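Local coordinates for cysteine hydrolase (Vibrio cholerae, PDB 6V98), which is a type VI secretion effector that probably acts as a papain-like (clan CA) cysteine hydrolase against rival bacteria, at residues A[8-13]-A[46-51]; A[115-120]-A[186-191]; A[124-129]-A[161-166]. All blocks are in the same frame, centred on the assembly; numbering follows the deposited sequence.

Interaction 1. Residues A[8-13]-A[46-51]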
loop_
_atom_site.group_PDB
_atom_site.type_symbol
_atom_site.label_atom_id
_atom_site.label_comp_id
_atom_site.label_asym_id
_atom_site.label_seq_id
_atom_site.Cartn_x
_atom_site.Cartn_y
_atom_site.Cartn_z
ATOM N N ILE A 8 0.630 4.835 -3.960
ATOM C CA ILE A 8 0.921 5.361 -2.632
ATOM C C ILE A 8 1.103 4.187 -1.682
ATOM O O ILE A 8 0.124 3.732 -1.064
ATOM C CB ILE A 8 -0.191 6.303 -2.143
ATOM C CG1 ILE A 8 -0.466 7.377 -3.195
ATOM C CG2 ILE A 8 0.184 6.935 -0.807
ATOM C CD1 ILE A 8 -1.578 8.330 -2.799
ATOM N N PRO A 9 2.312 3.640 -1.576
ATOM C CA PRO A 9 2.614 2.727 -0.472
ATOM C C PRO A 9 2.301 3.421 0.838
ATOM O O PRO A 9 2.667 4.581 1.041
ATOM C CB PRO A 9 4.118 2.459 -0.633
ATOM C CG PRO A 9 4.409 2.739 -2.104
ATOM C CD PRO A 9 3.476 3.883 -2.444
ATOM N N VAL A 10 1.602 2.719 1.728
ATOM C CA VAL A 10 1.259 3.258 3.043
ATOM C C VAL A 10 1.723 2.264 4.098
ATOM O O VAL A 10 1.511 1.058 3.952
ATOM C CB VAL A 10 -0.250 3.560 3.164
ATOM C CG1 VAL A 10 -0.627 4.712 2.210
ATOM C CG2 VAL A 10 -1.095 2.333 2.855
ATOM N N VAL A 11 2.382 2.765 5.141
ATOM C CA VAL A 11 2.796 1.961 6.280
ATOM C C VAL A 11 2.133 2.530 7.526
ATOM O O VAL A 11 1.989 3.749 7.666
ATOM C CB VAL A 11 4.333 1.934 6.427
ATOM C CG1 VAL A 11 4.748 1.240 7.718
ATOM C CG2 VAL A 11 4.969 1.228 5.212
ATOM N N PHE A 12 1.703 1.639 8.412
ATOM C CA PHE A 12 1.101 1.997 9.692
ATOM C C PHE A 12 2.151 1.670 10.739
ATOM O O PHE A 12 2.201 0.539 11.237
ATOM C CB PHE A 12 -0.185 1.198 9.926
ATOM C CG PHE A 12 -1.131 1.222 8.745
ATOM C CD1 PHE A 12 -1.118 0.196 7.805
ATOM C CD2 PHE A 12 -2.019 2.284 8.573
ATOM C CE1 PHE A 12 -1.976 0.226 6.714
ATOM C CE2 PHE A 12 -2.885 2.321 7.501
ATOM C CZ PHE A 12 -2.863 1.288 6.563
ATOM N N PRO A 13 3.034 2.609 11.088
ATOM C CA PRO A 13 4.205 2.239 11.900
ATOM C C PRO A 13 3.862 1.826 13.315
ATOM O O PRO A 13 4.691 1.182 13.967
ATOM C CB PRO A 13 5.064 3.513 11.899
ATOM C CG PRO A 13 4.359 4.498 11.022
ATOM C CD PRO A 13 2.947 4.063 10.883
ATOM N N GLY A 46 0.330 -1.371 3.182
ATOM C CA GLY A 46 -0.602 -1.613 2.090
ATOM C C GLY A 46 -0.302 -0.664 0.945
ATOM O O GLY A 46 0.714 0.023 1.000
ATOM N N VAL A 47 -1.135 -0.607 -0.095
ATOM C CA VAL A 47 -0.853 0.301 -1.205
ATOM C C VAL A 47 -2.160 0.844 -1.769
ATOM O O VAL A 47 -3.114 0.099 -1.997
ATOM C CB VAL A 47 0.003 -0.375 -2.305
ATOM C CG1 VAL A 47 -0.689 -1.608 -2.892
ATOM C CG2 VAL A 47 0.400 0.640 -3.387
ATOM N N ILE A 48 -2.197 2.154 -1.977
ATOM C CA ILE A 48 -3.288 2.815 -2.673
ATOM C C ILE A 48 -2.889 3.000 -4.123
ATOM O O ILE A 48 -1.772 3.441 -4.415
ATOM C CB ILE A 48 -3.606 4.177 -2.034
ATOM C CG1 ILE A 48 -4.007 3.981 -0.574
ATOM C CG2 ILE A 48 -4.710 4.866 -2.826
ATOM C CD1 ILE A 48 -4.189 5.304 0.206
ATOM N N LEU A 49 -3.810 2.703 -5.034
ATOM C CA LEU A 49 -3.584 2.852 -6.466
ATOM C C LEU A 49 -4.650 3.776 -7.036
ATOM O O LEU A 49 -5.843 3.526 -6.856
ATOM C CB LEU A 49 -3.635 1.488 -7.168
ATOM C CG LEU A 49 -3.670 1.544 -8.696
ATOM C CD1 LEU A 49 -2.321 1.964 -9.227
ATOM C CD2 LEU A 49 -4.067 0.196 -9.272
ATOM N N ILE A 50 -4.233 4.837 -7.725
ATOM C CA ILE A 50 -5.171 5.833 -8.240
ATOM C C ILE A 50 -4.958 6.045 -9.733
ATOM O O ILE A 50 -3.828 6.276 -10.178
ATOM C CB ILE A 50 -5.043 7.175 -7.505
ATOM C CG1 ILE A 50 -5.306 6.975 -6.017
ATOM C CG2 ILE A 50 -6.036 8.181 -8.103
ATOM C CD1 ILE A 50 -4.886 8.154 -5.170
ATOM N N ASN A 51 -6.052 5.976 -10.496
ATOM C CA ASN A 51 -6.062 6.378 -11.899
ATOM C C ASN A 51 -5.936 7.895 -12.005
ATOM O O ASN A 51 -6.811 8.629 -11.533
ATOM C CB ASN A 51 -7.355 5.916 -12.569
ATOM C CG ASN A 51 -7.325 6.102 -14.078
ATOM O OD1 ASN A 51 -7.127 7.210 -14.571
ATOM N ND2 ASN A 51 -7.491 5.010 -14.817
#
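Ile8 and Ile48 face each other as a hydrogen-bonded pair, and Val10 does the same with Gly46, on antiparallel strands whose axes come within 4.5 Å at 151°. The two pairs exchange four N-H...O bonds, all nearly straight at the hydrogen. The donors approach their carbonyls differently: Ile8 N meets Ile48 O in the carbonyl plane at 2.8 Å, whereas Ile48 N sits above the plane of the Ile8 carbonyl and Val10 N above that of Gly46. Between the pairs, Pro9 lies opposite Val47 at a non-hydrogen-bonded position. Proline, having no N-H, costs the sheet no bond across this contact. Ile8 O, bonded to Ile48 N, also receives the CA-H of Val47, 3.6 Å from Val47 CA. The strands belong to the middle of a seven-stranded antiparallel sheet, near the centre of the chain; strand 113-120 flanks residues 5-12 and strand 57-63 flanks residues 44-50. On the face carrying Ile8, Val10 and Ile48, the isoleucines meet at their branch points, CB to CB at 4.0 Å. Ile48 CG1 is anti to its carbonyl carbon (chi1 -60°), and beyond it CD1 reaches Val10 CG1 at 4.1 Å, the two side chains crossing at about a right angle. Val10 CG2, set between its own backbone N and carbonyl carbon, rests against the peptide of Gly46, 3.5 Å from Gly46 O, where glycine brings no side chain of its own. Farther along, Ile8 CD1 touches Ile50 CD1 at 4.1 Å. On the other face, Val47 CG2 lies 4.0 Å from Pro9 N.

Interaction 2. Residues A[115-120]-A[186-191]. With CA (calcium ion), chain C.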
loop_
_atom_site.group_PDB
_atom_site.type_symbol
_atom_site.label_atom_id
_atom_site.label_comp_id
_atom_site.label_asym_id
_atom_site.label_seq_id
_atom_site.Cartn_x
_atom_site.Cartn_y
_atom_site.Cartn_z
ATOM N N GLY A 115 3.759 7.354 4.297
ATOM C CA GLY A 115 3.668 6.919 2.918
ATOM C C GLY A 115 4.647 7.645 2.013
ATOM O O GLY A 115 5.346 8.572 2.427
ATOM N N VAL A 116 4.707 7.176 0.770
ATOM C CA VAL A 116 5.366 7.890 -0.318
ATOM C C VAL A 116 4.381 7.976 -1.468
ATOM O O VAL A 116 3.499 7.122 -1.616
ATOM C CB VAL A 116 6.681 7.214 -0.782
ATOM C CG1 VAL A 116 7.714 7.265 0.327
ATOM C CG2 VAL A 116 6.423 5.760 -1.250
ATOM N N VAL A 117 4.542 8.998 -2.302
ATOM C CA VAL A 117 3.665 9.208 -3.446
ATOM C C VAL A 117 4.496 9.028 -4.705
ATOM O O VAL A 117 5.404 9.819 -4.981
ATOM C CB VAL A 117 2.999 10.588 -3.408
ATOM C CG1 VAL A 117 2.075 10.746 -4.585
ATOM C CG2 VAL A 117 2.237 10.775 -2.080
ATOM N N LEU A 118 4.178 7.994 -5.478
ATOM C CA LEU A 118 4.911 7.643 -6.684
ATOM C C LEU A 118 4.028 7.908 -7.890
ATOM O O LEU A 118 2.809 7.743 -7.823
ATOM C CB LEU A 118 5.313 6.165 -6.669
ATOM C CG LEU A 118 5.927 5.637 -5.381
ATOM C CD1 LEU A 118 6.146 4.154 -5.495
ATOM C CD2 LEU A 118 7.225 6.383 -5.073
ATOM N N ARG A 119 4.648 8.293 -9.000
ATOM C CA ARG A 119 3.902 8.689 -10.187
ATOM C C ARG A 119 4.424 7.980 -11.429
ATOM O O ARG A 119 5.633 7.794 -11.593
ATOM C CB ARG A 119 3.977 10.213 -10.404
ATOM C CG ARG A 119 3.450 11.044 -9.233
ATOM C CD ARG A 119 1.960 10.830 -8.971
ATOM N NE ARG A 119 1.101 11.241 -10.083
ATOM C CZ ARG A 119 0.793 12.506 -10.369
ATOM N NH1 ARG A 119 1.284 13.498 -9.642
ATOM N NH2 ARG A 119 -0.006 12.784 -11.389
ATOM N N GLY A 120 3.512 7.656 -12.333
ATOM C CA GLY A 120 3.883 7.067 -13.603
ATOM C C GLY A 120 2.634 6.628 -14.334
ATOM O O GLY A 120 1.512 6.801 -13.850
ATOM N N SER A 186 14.050 9.348 -0.822
ATOM C CA SER A 186 14.154 9.652 -2.246
ATOM C C SER A 186 12.808 9.899 -2.916
ATOM O O SER A 186 12.754 9.976 -4.149
ATOM C CB SER A 186 14.885 8.521 -2.979
ATOM O OG SER A 186 14.394 7.251 -2.572
ATOM N N GLU A 187 11.720 10.024 -2.157
ATOM C CA GLU A 187 10.404 10.230 -2.747
ATOM C C GLU A 187 9.634 11.247 -1.922
ATOM O O GLU A 187 10.022 11.589 -0.803
ATOM C CB GLU A 187 9.582 8.932 -2.819
ATOM C CG GLU A 187 10.302 7.727 -3.373
ATOM C CD GLU A 187 10.455 7.781 -4.881
ATOM O OE1 GLU A 187 9.800 8.635 -5.518
ATOM O OE2 GLU A 187 11.228 6.971 -5.423
ATOM N N ILE A 188 8.531 11.724 -2.504
ATOM C CA ILE A 188 7.591 12.601 -1.806
ATOM C C ILE A 188 7.030 11.875 -0.592
ATOM O O ILE A 188 6.602 10.723 -0.695
ATOM C CB ILE A 188 6.470 13.017 -2.772
ATOM C CG1 ILE A 188 7.033 13.875 -3.914
ATOM C CG2 ILE A 188 5.334 13.723 -2.042
ATOM C CD1 ILE A 188 7.467 15.262 -3.470
ATOM N N ASP A 189 7.008 12.557 0.562
ATOM C CA ASP A 189 6.511 11.992 1.817
ATOM C C ASP A 189 5.022 12.244 1.989
ATOM O O ASP A 189 4.522 13.323 1.673
ATOM C CB ASP A 189 7.210 12.617 3.024
ATOM C CG ASP A 189 8.607 12.109 3.229
ATOM O OD1 ASP A 189 9.278 11.785 2.231
ATOM O OD2 ASP A 189 9.030 12.056 4.408
ATOM N N LEU A 190 4.333 11.276 2.577
ATOM C CA LEU A 190 2.949 11.444 3.003
ATOM C C LEU A 190 2.874 11.097 4.480
ATOM O O LEU A 190 3.369 10.044 4.892
ATOM C CB LEU A 190 1.999 10.549 2.191
ATOM C CG LEU A 190 0.524 10.545 2.570
ATOM C CD1 LEU A 190 -0.015 11.954 2.521
ATOM C CD2 LEU A 190 -0.274 9.638 1.656
ATOM N N ASP A 191 2.302 11.998 5.273
ATOM C CA ASP A 191 2.054 11.748 6.687
ATOM C C ASP A 191 0.585 12.011 6.979
ATOM O O ASP A 191 0.031 13.022 6.534
ATOM C CB ASP A 191 2.944 12.629 7.570
ATOM C CG ASP A 191 4.381 12.135 7.615
ATOM O OD1 ASP A 191 4.667 11.216 8.412
ATOM O OD2 ASP A 191 5.214 12.657 6.841
HETATM CA CA CA C . 11.096 12.607 0.998
HETATM O O HOH W 1 8.167 10.711 -5.075
HETATM O O HOH W 2 13.004 13.127 -0.256
HETATM O O HOH W 3 12.561 13.010 2.907
#
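Gly115 and Leu190 form a hydrogen-bonded pair, with Gly115 N to Leu190 O at 2.8 Å and the return bond from Leu190 N rising steeply above the plane of the Gly115 carbonyl. Beside this pairing calcium binds Glu187 O at 2.3 Å, Asp189 OD1 at 2.4 Å, two waters, and ligands from Gln184 and Glu203. The site thus ties the end of helix 176-184 and the C-terminus to residues 187-189, which lead into the strand that adds antiparallel to strand 113-120 in the central sheet. The Gly115 carbonyl also accepts from Gln184 NE2, so a residue of the metal site grips the strand directly. A longer, less straight bond runs from Val117 N to Ile188 O (3.1 Å), and a water links the two segments by donating to Val117 O and Glu187 OE1 and accepting from Ile188 N, coupling the carboxylate to both backbones. Asp189 CG is anti to its carbonyl carbon (chi1 -76°), with OD1 turned to the ion. Apolar contacts lie on the face of Val117 and Leu190. Val117 CB meets Ile188 CG2, and Val117 CG2 approaches Leu190 CB. With no side chain on Gly115, Leu190 CB settles against the Gly115 carbonyl. On the opposite face Val116 and Leu118 meet the Glu187 chain: Val116 CB lies 3.9 Å from Glu187 CB, and Phe183 of helix 176-184 covers Val116 and Leu118. The Glu187 chain bends at chi2 (-76°) and crosses Leu118 at about a right angle, with Leu118 CD2 3.4 Å from Glu187 OE1.

Interaction 3. Residues A[124-129]-A[161-166]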
loop_
_atom_site.group_PDB
_atom_site.type_symbol
_atom_site.label_atom_id
_atom_site.label_comp_id
_atom_site.label_asym_id
_atom_site.label_seq_id
_atom_site.Cartn_x
_atom_site.Cartn_y
_atom_site.Cartn_z
ATOM N N SER A 124 -3.378 0.323 -15.312
ATOM C CA SER A 124 -3.915 -0.975 -15.723
ATOM C C SER A 124 -2.934 -2.100 -15.415
ATOM O O SER A 124 -3.345 -3.202 -15.028
ATOM C CB SER A 124 -4.279 -0.966 -17.210
ATOM O OG SER A 124 -3.128 -0.920 -18.029
ATOM N N GLU A 125 -1.633 -1.838 -15.553
ATOM C CA GLU A 125 -0.645 -2.864 -15.232
ATOM C C GLU A 125 -0.620 -3.172 -13.741
ATOM O O GLU A 125 -0.477 -4.336 -13.341
ATOM C CB GLU A 125 0.734 -2.424 -15.698
ATOM C CG GLU A 125 0.884 -2.341 -17.215
ATOM C CD GLU A 125 0.462 -1.007 -17.799
ATOM O OE1 GLU A 125 0.611 -0.842 -19.030
ATOM O OE2 GLU A 125 -0.017 -0.132 -17.040
ATOM N N ALA A 126 -0.720 -2.139 -12.901
ATOM C CA ALA A 126 -0.736 -2.368 -11.458
ATOM C C ALA A 126 -1.995 -3.110 -11.038
ATOM O O ALA A 126 -1.938 -4.038 -10.216
ATOM C CB ALA A 126 -0.638 -1.035 -10.713
ATOM N N ASP A 127 -3.144 -2.698 -11.575
ATOM C CA ASP A 127 -4.397 -3.377 -11.260
ATOM C C ASP A 127 -4.342 -4.838 -11.680
ATOM O O ASP A 127 -4.762 -5.730 -10.930
ATOM C CB ASP A 127 -5.560 -2.660 -11.943
ATOM C CG ASP A 127 -6.902 -3.107 -11.420
ATOM O OD1 ASP A 127 -7.181 -2.838 -10.235
ATOM O OD2 ASP A 127 -7.667 -3.722 -12.192
ATOM N N SER A 128 -3.801 -5.101 -12.867
ATOM C CA SER A 128 -3.658 -6.479 -13.331
ATOM C C SER A 128 -2.710 -7.286 -12.443
ATOM O O SER A 128 -2.970 -8.462 -12.149
ATOM C CB SER A 128 -3.166 -6.478 -14.781
ATOM O OG SER A 128 -3.033 -7.813 -15.250
ATOM N N TRP A 129 -1.599 -6.680 -12.018
ATOM C CA TRP A 129 -0.636 -7.386 -11.170
ATOM C C TRP A 129 -1.250 -7.737 -9.817
ATOM O O TRP A 129 -1.111 -8.870 -9.335
ATOM C CB TRP A 129 0.620 -6.525 -11.008
ATOM C CG TRP A 129 1.834 -7.145 -10.343
ATOM C CD1 TRP A 129 2.928 -7.665 -10.967
ATOM C CD2 TRP A 129 2.094 -7.233 -8.937
ATOM N NE1 TRP A 129 3.848 -8.084 -10.040
ATOM C CE2 TRP A 129 3.359 -7.837 -8.785
ATOM C CE3 TRP A 129 1.372 -6.876 -7.794
ATOM C CZ2 TRP A 129 3.922 -8.087 -7.536
ATOM C CZ3 TRP A 129 1.934 -7.115 -6.548
ATOM C CH2 TRP A 129 3.196 -7.714 -6.427
ATOM N N ASP A 161 8.576 -2.354 -7.797
ATOM C CA ASP A 161 9.618 -2.882 -8.678
ATOM C C ASP A 161 9.030 -3.299 -10.021
ATOM O O ASP A 161 9.583 -2.989 -11.084
ATOM C CB ASP A 161 10.314 -4.080 -8.021
ATOM C CG ASP A 161 11.653 -3.720 -7.372
ATOM O OD1 ASP A 161 12.588 -3.299 -8.094
ATOM O OD2 ASP A 161 11.769 -3.873 -6.137
ATOM N N ALA A 162 7.901 -4.017 -9.984
ATOM C CA ALA A 162 7.291 -4.527 -11.206
ATOM C C ALA A 162 6.780 -3.400 -12.092
ATOM O O ALA A 162 6.716 -3.562 -13.317
ATOM C CB ALA A 162 6.156 -5.500 -10.864
ATOM N N MET A 163 6.430 -2.255 -11.509
ATOM C CA MET A 163 5.950 -1.133 -12.302
ATOM C C MET A 163 7.093 -0.343 -12.934
ATOM O O MET A 163 6.828 0.628 -13.654
ATOM C CB MET A 163 5.087 -0.195 -11.445
ATOM C CG MET A 163 3.804 -0.805 -10.857
ATOM S SD MET A 163 2.654 -1.477 -12.086
ATOM C CE MET A 163 3.056 -3.221 -11.919
ATOM N N GLY A 164 8.342 -0.723 -12.668
ATOM C CA GLY A 164 9.481 0.053 -13.119
ATOM C C GLY A 164 9.762 1.299 -12.309
ATOM O O GLY A 164 10.433 2.212 -12.807
ATOM N N LEU A 165 9.292 1.362 -11.070
ATOM C CA LEU A 165 9.409 2.570 -10.265
ATOM C C LEU A 165 10.675 2.613 -9.416
ATOM O O LEU A 165 10.902 3.608 -8.720
ATOM C CB LEU A 165 8.177 2.719 -9.373
ATOM C CG LEU A 165 6.842 2.839 -10.112
ATOM C CD1 LEU A 165 5.684 2.834 -9.113
ATOM C CD2 LEU A 165 6.810 4.095 -10.985
ATOM N N ASP A 166 11.502 1.576 -9.465
ATOM C CA ASP A 166 12.789 1.551 -8.778
ATOM C C ASP A 166 12.664 1.939 -7.300
ATOM O O ASP A 166 13.228 2.952 -6.871
ATOM C CB ASP A 166 13.797 2.442 -9.485
ATOM C CG ASP A 166 15.207 2.267 -8.945
ATOM O OD1 ASP A 166 15.530 1.166 -8.443
ATOM O OD2 ASP A 166 15.993 3.235 -9.004
#
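Met163 and Ala162 carry one side of this contact, Ala126 and Trp129 most of the other, and no hydrogen bond crosses between them. Met163 SD lies against the helix backbone at Ala126, 3.5 Å from its N and 3.6 Å from its CB, while Glu125 CB approaches the same sulfur more loosely. The side chain bends at both chi2 (-58°) and chi3 (101°), and its terminal CE lies 3.9 Å from Ala126 CA and 4.2 Å from Trp129 CB. Around the indole, Ala162 CB reaches the pyrrole part of the ring, at 3.6 Å from Trp129 NE1 and 3.9 Å from Trp129 CD1. The Trp129 side chain also touches Asp158 and Leu159 of helix 154-162. Phe122, just ahead of helix 123-134, packs on Met163 and Leu165. Backbone bonding shapes the second segment: Gly164, with positive phi, leaves the helix, and its N bonds back to Asp161 O at 3.0 Å. This surface contact joins helix 123-134 to the C-terminal end of helix 154-162, which is closed by a Schellman motif.

Interactions 1 and 2 lie on one seven-stranded antiparallel sheet, their centres 9 Å apart. Strands 5-12 and 113-120 are neighbours, so Pro9 CD and Ile8 CG2 pack directly on Val116 O, and Ile8 also touches Leu190. Interaction 3 is about 13 Å from interaction 1 and 16 Å from interaction 2, centre to centre. Leu49 reaches Ala126 and Leu118 meets Leu165, linking the sheet to the helix pair. Along the chain interaction 1 closes first, and interaction 3 is nested within the loop that interaction 2 closes. In sequence, helices 123-134 and 154-162 thus lie between strand 113-120 and the C-terminal strand that pairs with it; helix 154-162 closely follows Cys152, consistent with the cysteine-then-helix order of clan CA enzymes.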